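Local coordinates for protein proteolytically activated form of PPO4 Tyrosinase (Agaricus bisporus var. bisporus H97, PDB 4OUA) that catalyses the o-hydroxylation of monophenols and the oxidation of the resulting o-diphenols to o-quinones at a copper centre, the initial step of melanin synthesis, at residues D24-T29 against A120-D125; F28-R33 against K110-H115; E103-I108 against E124-P129. All coordinates share one frame; numbering follows the deposited sequence.

Contact 1: D24-T29 against A120-D125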
loop_
_atom_site.group_PDB
_atom_site.type_symbol
_atom_site.label_atom_id
_atom_site.label_comp_id
_atom_site.label_asym_id
_atom_site.label_seq_id
_atom_site.Cartn_x
_atom_site.Cartn_y
_atom_site.Cartn_z
ATOM N N ASP A 24 -10.145 15.462 -7.374
ATOM C CA ASP A 24 -11.452 15.315 -6.738
ATOM C C ASP A 24 -11.487 16.051 -5.402
ATOM O O ASP A 24 -10.800 15.666 -4.457
ATOM C CB ASP A 24 -11.786 13.835 -6.534
ATOM C CG ASP A 24 -13.273 13.592 -6.358
ATOM O OD1 ASP A 24 -13.782 13.769 -5.230
ATOM O OD2 ASP A 24 -13.935 13.218 -7.350
ATOM N N GLU A 25 -12.293 17.106 -5.333
ATOM C CA GLU A 25 -12.356 17.960 -4.148
ATOM C C GLU A 25 -12.741 17.191 -2.884
ATOM O O GLU A 25 -12.036 17.250 -1.878
ATOM C CB GLU A 25 -13.341 19.107 -4.376
ATOM N N LYS A 26 -13.858 16.472 -2.940
ATOM C CA LYS A 26 -14.337 15.713 -1.789
ATOM C C LYS A 26 -13.329 14.661 -1.335
ATOM O O LYS A 26 -12.932 14.636 -0.169
ATOM C CB LYS A 26 -15.675 15.040 -2.109
ATOM C CG LYS A 26 -16.895 15.794 -1.602
ATOM C CD LYS A 26 -17.054 17.135 -2.298
ATOM C CE LYS A 26 -18.207 17.928 -1.700
ATOM N NZ LYS A 26 -19.485 17.163 -1.728
ATOM N N PHE A 27 -12.922 13.796 -2.260
ATOM C CA PHE A 27 -11.998 12.708 -1.954
ATOM C C PHE A 27 -10.660 13.211 -1.420
ATOM O O PHE A 27 -10.126 12.669 -0.451
ATOM C CB PHE A 27 -11.761 11.843 -3.195
ATOM C CG PHE A 27 -12.871 10.876 -3.486
ATOM C CD1 PHE A 27 -13.676 10.395 -2.466
ATOM C CD2 PHE A 27 -13.109 10.443 -4.780
ATOM C CE1 PHE A 27 -14.698 9.500 -2.732
ATOM C CE2 PHE A 27 -14.128 9.551 -5.053
ATOM C CZ PHE A 27 -14.925 9.078 -4.026
ATOM N N PHE A 28 -10.120 14.244 -2.056
ATOM C CA PHE A 28 -8.816 14.772 -1.674
ATOM C C PHE A 28 -8.870 15.438 -0.304
ATOM O O PHE A 28 -7.981 15.241 0.522
ATOM C CB PHE A 28 -8.307 15.761 -2.724
ATOM C CG PHE A 28 -6.899 16.224 -2.486
ATOM C CD1 PHE A 28 -5.836 15.346 -2.622
ATOM C CD2 PHE A 28 -6.636 17.538 -2.137
ATOM C CE1 PHE A 28 -4.537 15.768 -2.404
ATOM C CE2 PHE A 28 -5.340 17.967 -1.920
ATOM C CZ PHE A 28 -4.288 17.080 -2.054
ATOM N N THR A 29 -9.917 16.224 -0.069
ATOM C CA THR A 29 -10.114 16.881 1.219
ATOM C C THR A 29 -10.263 15.865 2.345
ATOM O O THR A 29 -9.665 16.014 3.411
ATOM C CB THR A 29 -11.357 17.788 1.210
ATOM O OG1 THR A 29 -11.120 18.923 0.367
ATOM C CG2 THR A 29 -11.673 18.266 2.617
ATOM N N ALA A 120 -20.730 12.895 3.517
ATOM C CA ALA A 120 -20.954 11.591 4.123
ATOM C C ALA A 120 -20.873 10.493 3.069
ATOM O O ALA A 120 -20.350 9.409 3.327
ATOM C CB ALA A 120 -22.296 11.555 4.828
ATOM N N GLN A 121 -21.390 10.782 1.879
ATOM C CA GLN A 121 -21.368 9.825 0.779
ATOM C C GLN A 121 -19.962 9.675 0.210
ATOM O O GLN A 121 -19.550 8.579 -0.169
ATOM C CB GLN A 121 -22.335 10.251 -0.326
ATOM C CG GLN A 121 -22.399 9.284 -1.496
ATOM C CD GLN A 121 -22.918 7.918 -1.091
ATOM O OE1 GLN A 121 -24.107 7.748 -0.824
ATOM N NE2 GLN A 121 -22.025 6.937 -1.041
ATOM N N ALA A 122 -19.231 10.784 0.152
ATOM C CA ALA A 122 -17.862 10.777 -0.348
ATOM C C ALA A 122 -16.971 9.912 0.533
ATOM O O ALA A 122 -16.101 9.194 0.040
ATOM C CB ALA A 122 -17.318 12.196 -0.430
ATOM N N ALA A 123 -17.193 9.986 1.842
ATOM C CA ALA A 123 -16.452 9.164 2.790
ATOM C C ALA A 123 -16.787 7.695 2.580
ATOM O O ALA A 123 -15.926 6.823 2.706
ATOM C CB ALA A 123 -16.762 9.586 4.218
ATOM N N GLU A 124 -18.048 7.431 2.254
ATOM C CA GLU A 124 -18.512 6.076 1.981
ATOM C C GLU A 124 -17.857 5.504 0.727
ATOM O O GLU A 124 -17.588 4.306 0.649
ATOM C CB GLU A 124 -20.032 6.054 1.832
ATOM C CG GLU A 124 -20.783 6.329 3.122
ATOM C CD GLU A 124 -20.661 5.192 4.116
ATOM O OE1 GLU A 124 -20.521 4.030 3.677
ATOM O OE2 GLU A 124 -20.704 5.460 5.338
ATOM N N ASP A 125 -17.600 6.368 -0.251
ATOM C CA ASP A 125 -16.988 5.947 -1.507
ATOM C C ASP A 125 -15.466 6.014 -1.442
ATOM O O ASP A 125 -14.781 5.545 -2.351
ATOM C CB ASP A 125 -17.486 6.811 -2.668
ATOM C CG ASP A 125 -18.987 6.734 -2.853
ATOM O OD1 ASP A 125 -19.597 5.748 -2.387
ATOM O OD2 ASP A 125 -19.558 7.660 -3.469
#
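F27 carries its CG anti to its own carbonyl carbon (chi1 -79°), and this torsion extends the ring from helix 25-39 toward A122 and D125 of helix 116-125. D125 has its CG placed in the same way, which turns the carboxylate off toward Q121, whose NE2 bonds weakly to OD1, and leaves the CB methylene toward the ring. The phenyl ring therefore arrives edge-on: its CE1 lies 3.1 Å from A122 O and its CZ 3.7 Å from D125 CB, both partners close to the ring plane. The ring is steeply inclined to the D125 carboxylate, so there is no face-to-face overlap. Beside it, K26 contributes the start of its side chain, CB standing 3.7 Å from A122 CB, before the chain bends away at chi2. The two helix segments cross at -69° with axes 9.4 Å apart, which is consistent with A122 having only a methyl group here.

D24 caps the backbone N of F27. It is the N-cap of helix 25-39, and its OD1 accepts from F27 N at 3.1 Å with an N-H...O angle of 169°. With an alanine at F27, the D125 methylene and the A122 backbone would probably lose the ring edge that lies against them, opening a gap between the helices.

In chemical terms the interface is apolar at its base, alanine methyl against lysine methylenes, while the ring edge lies beside a helix carbonyl, a placement that may be mildly favourable. The helices are thus joined mainly by van der Waals contact, edge-on at the D125 methylene and the A122 backbone. K26 turns its charged end to W119 and, at long range, E118, while D125 has weak partners in Q121 and K13.

Contact 2: F28-R33 against K110-H115; sequences FTLYIR and KKFTVH. With TEW (6-tungstotellurate(VI)), chain G.
T29 OG1, on the residue whose methyl meets F112, is gripped twice: it donates to E25 O one turn back in the helix and accepts from N of T152 on strand 148-152. The same rotamer leaves CG2, lying anti to the backbone N, to meet the aromatic ring, where it touches CZ of F112 at 3.7 Å, at the edge and close to the ring plane. L30 brings a second methyl obliquely to the neighbouring atom, CD2 lying 3.9 Å from F112 CE1. The outer edge of the F112 ring thus rests against methyls of two successive helix residues, and all three side chains are buried.

Further along the loop, the chain turns outward to the bound 6-tungstotellurate(VI). H115 N donates to its O13 at 3.0 Å and 160°, a sound bond, whereas the imidazole ND1 approaches O1 too closely for the details to be trusted. V114 CG1 lies 3.3 Å from O16, and the backbone N atoms of K117 and E118 bond to the same anion, so the start of helix 116-125 also contributes to this surface site.

F112 stacks its ring on W119 of helix 116-125 and meets Y154 at a steep angle. The loop between helices 86-109 and 116-125 is therefore tucked against helix 25-39, with I151 of strand 148-152 packing on T29 beside it.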
loop_
_atom_site.group_PDB
_atom_site.type_symbol
_atom_site.label_atom_id
_atom_site.label_comp_id
_atom_site.label_asym_id
_atom_site.label_seq_id
_atom_site.Cartn_x
_atom_site.Cartn_y
_atom_site.Cartn_z
ATOM N N PHE A 28 -10.120 14.244 -2.056
ATOM C CA PHE A 28 -8.816 14.772 -1.674
ATOM C C PHE A 28 -8.870 15.438 -0.304
ATOM O O PHE A 28 -7.981 15.241 0.522
ATOM C CB PHE A 28 -8.307 15.761 -2.724
ATOM C CG PHE A 28 -6.899 16.224 -2.486
ATOM C CD1 PHE A 28 -5.836 15.346 -2.622
ATOM C CD2 PHE A 28 -6.636 17.538 -2.137
ATOM C CE1 PHE A 28 -4.537 15.768 -2.404
ATOM C CE2 PHE A 28 -5.340 17.967 -1.920
ATOM C CZ PHE A 28 -4.288 17.080 -2.054
ATOM N N THR A 29 -9.917 16.224 -0.069
ATOM C CA THR A 29 -10.114 16.881 1.219
ATOM C C THR A 29 -10.263 15.865 2.345
ATOM O O THR A 29 -9.665 16.014 3.411
ATOM C CB THR A 29 -11.357 17.788 1.210
ATOM O OG1 THR A 29 -11.120 18.923 0.367
ATOM C CG2 THR A 29 -11.673 18.266 2.617
ATOM N N LEU A 30 -11.065 14.833 2.103
ATOM C CA LEU A 30 -11.308 13.805 3.108
ATOM C C LEU A 30 -10.042 13.014 3.402
ATOM O O LEU A 30 -9.810 12.596 4.536
ATOM C CB LEU A 30 -12.425 12.860 2.657
ATOM C CG LEU A 30 -13.851 13.409 2.725
ATOM C CD1 LEU A 30 -14.856 12.357 2.275
ATOM C CD2 LEU A 30 -14.169 13.894 4.132
ATOM N N TYR A 31 -9.222 12.819 2.376
ATOM C CA TYR A 31 -7.988 12.058 2.516
ATOM C C TYR A 31 -6.952 12.836 3.325
ATOM O O TYR A 31 -6.282 12.277 4.191
ATOM C CB TYR A 31 -7.429 11.689 1.139
ATOM C CG TYR A 31 -6.319 10.665 1.187
ATOM C CD1 TYR A 31 -6.603 9.312 1.327
ATOM C CD2 TYR A 31 -4.987 11.049 1.093
ATOM C CE1 TYR A 31 -5.593 8.370 1.372
ATOM C CE2 TYR A 31 -3.968 10.114 1.138
ATOM C CZ TYR A 31 -4.278 8.775 1.277
ATOM O OH TYR A 31 -3.272 7.838 1.324
ATOM N N ILE A 32 -6.829 14.129 3.039
ATOM C CA ILE A 32 -5.888 14.989 3.749
ATOM C C ILE A 32 -6.286 15.161 5.212
ATOM O O ILE A 32 -5.430 15.223 6.097
ATOM C CB ILE A 32 -5.786 16.377 3.093
ATOM C CG1 ILE A 32 -5.345 16.251 1.633
ATOM C CG2 ILE A 32 -4.826 17.265 3.871
ATOM C CD1 ILE A 32 -3.981 15.624 1.455
ATOM N N ARG A 33 -7.588 15.239 5.463
ATOM C CA ARG A 33 -8.094 15.370 6.823
ATOM C C ARG A 33 -7.933 14.070 7.605
ATOM O O ARG A 33 -7.435 14.071 8.730
ATOM C CB ARG A 33 -9.564 15.794 6.814
ATOM C CG ARG A 33 -9.807 17.209 6.315
ATOM C CD ARG A 33 -9.078 18.233 7.171
ATOM N NE ARG A 33 -9.610 19.581 6.984
ATOM C CZ ARG A 33 -9.106 20.671 7.557
ATOM N NH1 ARG A 33 -8.049 20.580 8.352
ATOM N NH2 ARG A 33 -9.658 21.855 7.330
ATOM N N LYS A 110 -18.515 14.630 9.213
ATOM C CA LYS A 110 -19.531 15.129 10.135
ATOM C C LYS A 110 -19.194 16.533 10.622
ATOM O O LYS A 110 -20.046 17.228 11.174
ATOM C CB LYS A 110 -19.689 14.185 11.329
ATOM C CG LYS A 110 -20.034 12.758 10.942
ATOM C CD LYS A 110 -21.204 12.723 9.969
ATOM C CE LYS A 110 -21.425 11.323 9.417
ATOM N NZ LYS A 110 -22.485 11.305 8.371
ATOM N N LYS A 111 -17.948 16.946 10.418
ATOM C CA LYS A 111 -17.502 18.270 10.838
ATOM C C LYS A 111 -17.888 19.338 9.820
ATOM O O LYS A 111 -17.860 20.531 10.118
ATOM C CB LYS A 111 -15.987 18.283 11.056
ATOM C CG LYS A 111 -15.504 17.350 12.151
ATOM C CD LYS A 111 -14.008 17.505 12.381
ATOM C CE LYS A 111 -13.504 16.510 13.411
ATOM N NZ LYS A 111 -13.746 15.104 12.981
ATOM N N PHE A 112 -18.239 18.905 8.614
ATOM C CA PHE A 112 -18.667 19.834 7.577
ATOM C C PHE A 112 -20.021 20.431 7.935
ATOM O O PHE A 112 -20.919 19.727 8.396
ATOM C CB PHE A 112 -18.728 19.139 6.217
ATOM C CG PHE A 112 -17.378 18.843 5.627
ATOM C CD1 PHE A 112 -16.739 17.643 5.890
ATOM C CD2 PHE A 112 -16.747 19.768 4.812
ATOM C CE1 PHE A 112 -15.495 17.369 5.350
ATOM C CE2 PHE A 112 -15.503 19.500 4.269
ATOM C CZ PHE A 112 -14.877 18.298 4.538
ATOM N N THR A 113 -20.158 21.736 7.726
ATOM C CA THR A 113 -21.381 22.447 8.081
ATOM C C THR A 113 -22.374 22.453 6.925
ATOM O O THR A 113 -23.578 22.613 7.124
ATOM C CB THR A 113 -21.084 23.897 8.497
ATOM O OG1 THR A 113 -20.054 23.908 9.492
ATOM C CG2 THR A 113 -22.336 24.558 9.054
ATOM N N VAL A 114 -21.859 22.275 5.714
ATOM C CA VAL A 114 -22.696 22.266 4.522
ATOM C C VAL A 114 -22.438 21.021 3.682
ATOM O O VAL A 114 -21.330 20.484 3.674
ATOM C CB VAL A 114 -22.457 23.518 3.663
ATOM C CG1 VAL A 114 -22.994 24.755 4.368
ATOM C CG2 VAL A 114 -20.975 23.674 3.357
ATOM N N HIS A 115 -23.471 20.566 2.978
ATOM C CA HIS A 115 -23.364 19.393 2.119
ATOM C C HIS A 115 -22.991 18.161 2.933
ATOM O O HIS A 115 -22.208 17.322 2.489
ATOM C CB HIS A 115 -22.340 19.635 1.010
ATOM C CG HIS A 115 -22.352 21.033 0.477
ATOM N ND1 HIS A 115 -23.414 21.549 -0.237
ATOM C CD2 HIS A 115 -21.436 22.026 0.559
ATOM C CE1 HIS A 115 -23.147 22.799 -0.573
ATOM N NE2 HIS A 115 -21.954 23.112 -0.102
HETATM O O1 TEW G . -25.878 21.415 -0.218
HETATM O O2 TEW G . -28.096 22.339 0.736
HETATM O O3 TEW G . -27.588 21.817 -2.084
HETATM O O4 TEW G . -26.196 23.994 0.665
HETATM O O5 TEW G . -28.193 24.369 -1.338
HETATM O O6 TEW G . -25.595 23.739 -1.957
HETATM O O7 TEW G . -27.812 19.703 -0.380
HETATM O O8 TEW G . -25.082 20.890 -2.939
HETATM O O9 TEW G . -27.343 19.332 -3.248
HETATM O O10 TEW G . -25.547 18.805 -1.186
HETATM O O11 TEW G . -28.358 20.151 2.412
HETATM O O12 TEW G . -26.153 19.122 1.561
HETATM O O13 TEW G . -26.249 21.704 2.515
HETATM O O14 TEW G . -28.301 22.738 3.527
HETATM O O15 TEW G . -28.418 24.991 1.973
HETATM O O16 TEW G . -26.091 24.481 3.343
HETATM O O17 TEW G . -28.062 17.484 1.268
HETATM O O18 TEW G . -25.546 16.527 0.410
HETATM O O19 TEW G . -27.631 16.947 -1.333
HETATM O O20 TEW G . -26.726 19.390 4.225
HETATM O O21 TEW G . -26.495 16.891 3.475
HETATM O O22 TEW G . -29.062 17.775 3.854
HETATM O O23 TEW G . -28.904 20.720 5.223
HETATM O O31 TEW G . -26.405 21.872 5.411
HETATM TE TE1 TEW G . -27.100 20.731 1.092
HETATM W W1 TEW G . -26.918 23.258 -0.974
HETATM W W2 TEW G . -26.459 20.246 -2.086
HETATM W W3 TEW G . -27.261 23.758 2.291
HETATM W W4 TEW G . -26.680 17.713 -0.105
HETATM W W5 TEW G . -27.604 18.140 3.027
HETATM W W6 TEW G . -27.500 21.157 4.288
#

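Contact 3: E103-I108 against E124-P129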
loop_
_atom_site.group_PDB
_atom_site.type_symbol
_atom_site.label_atom_id
_atom_site.label_comp_id
_atom_site.label_asym_id
_atom_site.label_seq_id
_atom_site.Cartn_x
_atom_site.Cartn_y
_atom_site.Cartn_z
ATOM N N GLU A 103 -12.767 5.170 8.285
ATOM C CA GLU A 103 -13.429 5.391 9.565
ATOM C C GLU A 103 -13.138 6.791 10.089
ATOM O O GLU A 103 -14.013 7.454 10.642
ATOM C CB GLU A 103 -12.989 4.339 10.583
ATOM C CG GLU A 103 -13.832 4.302 11.849
ATOM C CD GLU A 103 -13.482 3.130 12.749
ATOM O OE1 GLU A 103 -14.413 2.509 13.306
ATOM O OE2 GLU A 103 -12.278 2.829 12.902
ATOM N N ALA A 104 -11.901 7.238 9.903
ATOM C CA ALA A 104 -11.518 8.590 10.279
ATOM C C ALA A 104 -12.197 9.603 9.363
ATOM O O ALA A 104 -12.564 10.697 9.793
ATOM C CB ALA A 104 -10.006 8.750 10.229
ATOM N N ALA A 105 -12.366 9.223 8.099
ATOM C CA ALA A 105 -12.964 10.104 7.102
ATOM C C ALA A 105 -14.455 10.300 7.352
ATOM O O ALA A 105 -15.037 11.297 6.927
ATOM C CB ALA A 105 -12.729 9.555 5.704
ATOM N N LYS A 106 -15.071 9.343 8.040
ATOM C CA LYS A 106 -16.481 9.454 8.400
ATOM C C LYS A 106 -16.683 10.538 9.452
ATOM O O LYS A 106 -17.590 11.362 9.342
ATOM C CB LYS A 106 -17.017 8.116 8.911
ATOM C CG LYS A 106 -17.226 7.075 7.830
ATOM C CD LYS A 106 -17.745 5.775 8.418
ATOM C CE LYS A 106 -18.049 4.757 7.331
ATOM N NZ LYS A 106 -18.505 3.461 7.902
ATOM N N GLY A 107 -15.832 10.524 10.475
ATOM C CA GLY A 107 -15.875 11.533 11.514
ATOM C C GLY A 107 -15.550 12.899 10.950
ATOM O O GLY A 107 -16.045 13.918 11.430
ATOM N N ILE A 108 -14.711 12.917 9.921
ATOM C CA ILE A 108 -14.363 14.157 9.241
ATOM C C ILE A 108 -15.572 14.728 8.511
ATOM O O ILE A 108 -15.821 15.933 8.551
ATOM C CB ILE A 108 -13.219 13.947 8.232
ATOM C CG1 ILE A 108 -11.944 13.506 8.956
ATOM C CG2 ILE A 108 -12.974 15.218 7.435
ATOM C CD1 ILE A 108 -11.466 14.484 10.004
ATOM N N GLU A 124 -18.048 7.431 2.254
ATOM C CA GLU A 124 -18.512 6.076 1.981
ATOM C C GLU A 124 -17.857 5.504 0.727
ATOM O O GLU A 124 -17.588 4.306 0.649
ATOM C CB GLU A 124 -20.032 6.054 1.832
ATOM C CG GLU A 124 -20.783 6.329 3.122
ATOM C CD GLU A 124 -20.661 5.192 4.116
ATOM O OE1 GLU A 124 -20.521 4.030 3.677
ATOM O OE2 GLU A 124 -20.704 5.460 5.338
ATOM N N ASP A 125 -17.600 6.368 -0.251
ATOM C CA ASP A 125 -16.988 5.947 -1.507
ATOM C C ASP A 125 -15.466 6.014 -1.442
ATOM O O ASP A 125 -14.781 5.545 -2.351
ATOM C CB ASP A 125 -17.486 6.811 -2.668
ATOM C CG ASP A 125 -18.987 6.734 -2.853
ATOM O OD1 ASP A 125 -19.597 5.748 -2.387
ATOM O OD2 ASP A 125 -19.558 7.660 -3.469
ATOM N N LEU A 126 -14.944 6.599 -0.370
ATOM C CA LEU A 126 -13.506 6.810 -0.243
ATOM C C LEU A 126 -12.729 5.496 -0.209
ATOM O O LEU A 126 -13.031 4.600 0.578
ATOM C CB LEU A 126 -13.192 7.627 1.011
ATOM C CG LEU A 126 -11.709 7.947 1.211
ATOM C CD1 LEU A 126 -11.160 8.690 0.003
ATOM C CD2 LEU A 126 -11.496 8.750 2.481
ATOM N N ARG A 127 -11.724 5.400 -1.074
ATOM C CA ARG A 127 -10.858 4.230 -1.141
ATOM C C ARG A 127 -9.411 4.670 -1.328
ATOM O O ARG A 127 -9.150 5.798 -1.743
ATOM C CB ARG A 127 -11.282 3.304 -2.285
ATOM C CG ARG A 127 -12.700 2.768 -2.182
ATOM C CD ARG A 127 -12.848 1.797 -1.024
ATOM N NE ARG A 127 -14.146 1.128 -1.041
ATOM C CZ ARG A 127 -15.259 1.644 -0.530
ATOM N NH1 ARG A 127 -15.236 2.842 0.038
ATOM N NH2 ARG A 127 -16.397 0.966 -0.588
ATOM N N GLN A 128 -8.472 3.780 -1.030
ATOM C CA GLN A 128 -7.056 4.107 -1.159
ATOM C C GLN A 128 -6.631 4.214 -2.622
ATOM O O GLN A 128 -6.629 3.219 -3.349
ATOM C CB GLN A 128 -6.197 3.064 -0.440
ATOM C CG GLN A 128 -4.697 3.292 -0.584
ATOM C CD GLN A 128 -4.251 4.641 -0.047
ATOM O OE1 GLN A 128 -3.531 5.381 -0.718
ATOM N NE2 GLN A 128 -4.672 4.963 1.170
ATOM N N PRO A 129 -6.262 5.429 -3.058
ATOM C CA PRO A 129 -5.794 5.668 -4.428
ATOM C C PRO A 129 -4.483 4.942 -4.712
ATOM O O PRO A 129 -3.739 4.642 -3.779
ATOM C CB PRO A 129 -5.600 7.186 -4.473
ATOM C CG PRO A 129 -5.349 7.570 -3.056
ATOM C CD PRO A 129 -6.208 6.649 -2.237
#
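A105 and L126 meet methyl to methyl, whereas K106 and E124 cross obliquely beside them. L126 holds its CG anti to the backbone N (chi1 -178°), which sends CD2 to within 3.5 Å of A105 CB, so a leucine branch rests on the small side chain of helix 86-109. K106, extended beyond CG, reaches toward E124. E124 starts away from that helix but bends at chi2 (-70°), returning its carboxylate to the lysine. There OE2 lies 3.4 Å from K106 CE and 3.9 Å from NZ; the ion pair is long and the ammonium position itself uncertain, so little can be rested on it beyond the proximity of opposite charges. T9 touches both side chains.

R127 braces the chain as it leaves helix 116-125. Its NH1 donates to E124 O at 2.8 Å and to L126 O at 2.9 Å, both acceptors lying near the guanidinium plane, although the second carbonyl is approached from above its own plane. One nitrogen thus ties together two carbonyls around the turn, while NE bonds to N348 O.

Beyond the turn, Q128 N bonds to E98 OE2 on helix 86-109 and Q128 O to S283 OG on helix 277-295. These two helices bear the copper ligands H90 and H282, so the segment runs into the helical bundle that carries copper-ligating histidines, as in type 3 copper tyrosinases.

The three contacts form one continuous cluster in which helices 25-39, 86-109 and 116-125 meet. L30 is shared by the junctions: its CD1 lies 3.7 Å from A122 CB, joining contact 2 to contact 1, and its CD2 lies 3.8 Å from I108 CG2, joining contact 2 to contact 3. Contacts 1 and 3 meet where A123 CB lies 3.6 Å from A105 O. Centres are about 7 Å apart for contact 1 with either other, and about 10 Å for contacts 2 and 3. The tungstotellurate borders contact 2, about 6 Å from the K26 side chain and 12 Å from that of E124; all three contacts lie away from the copper centre.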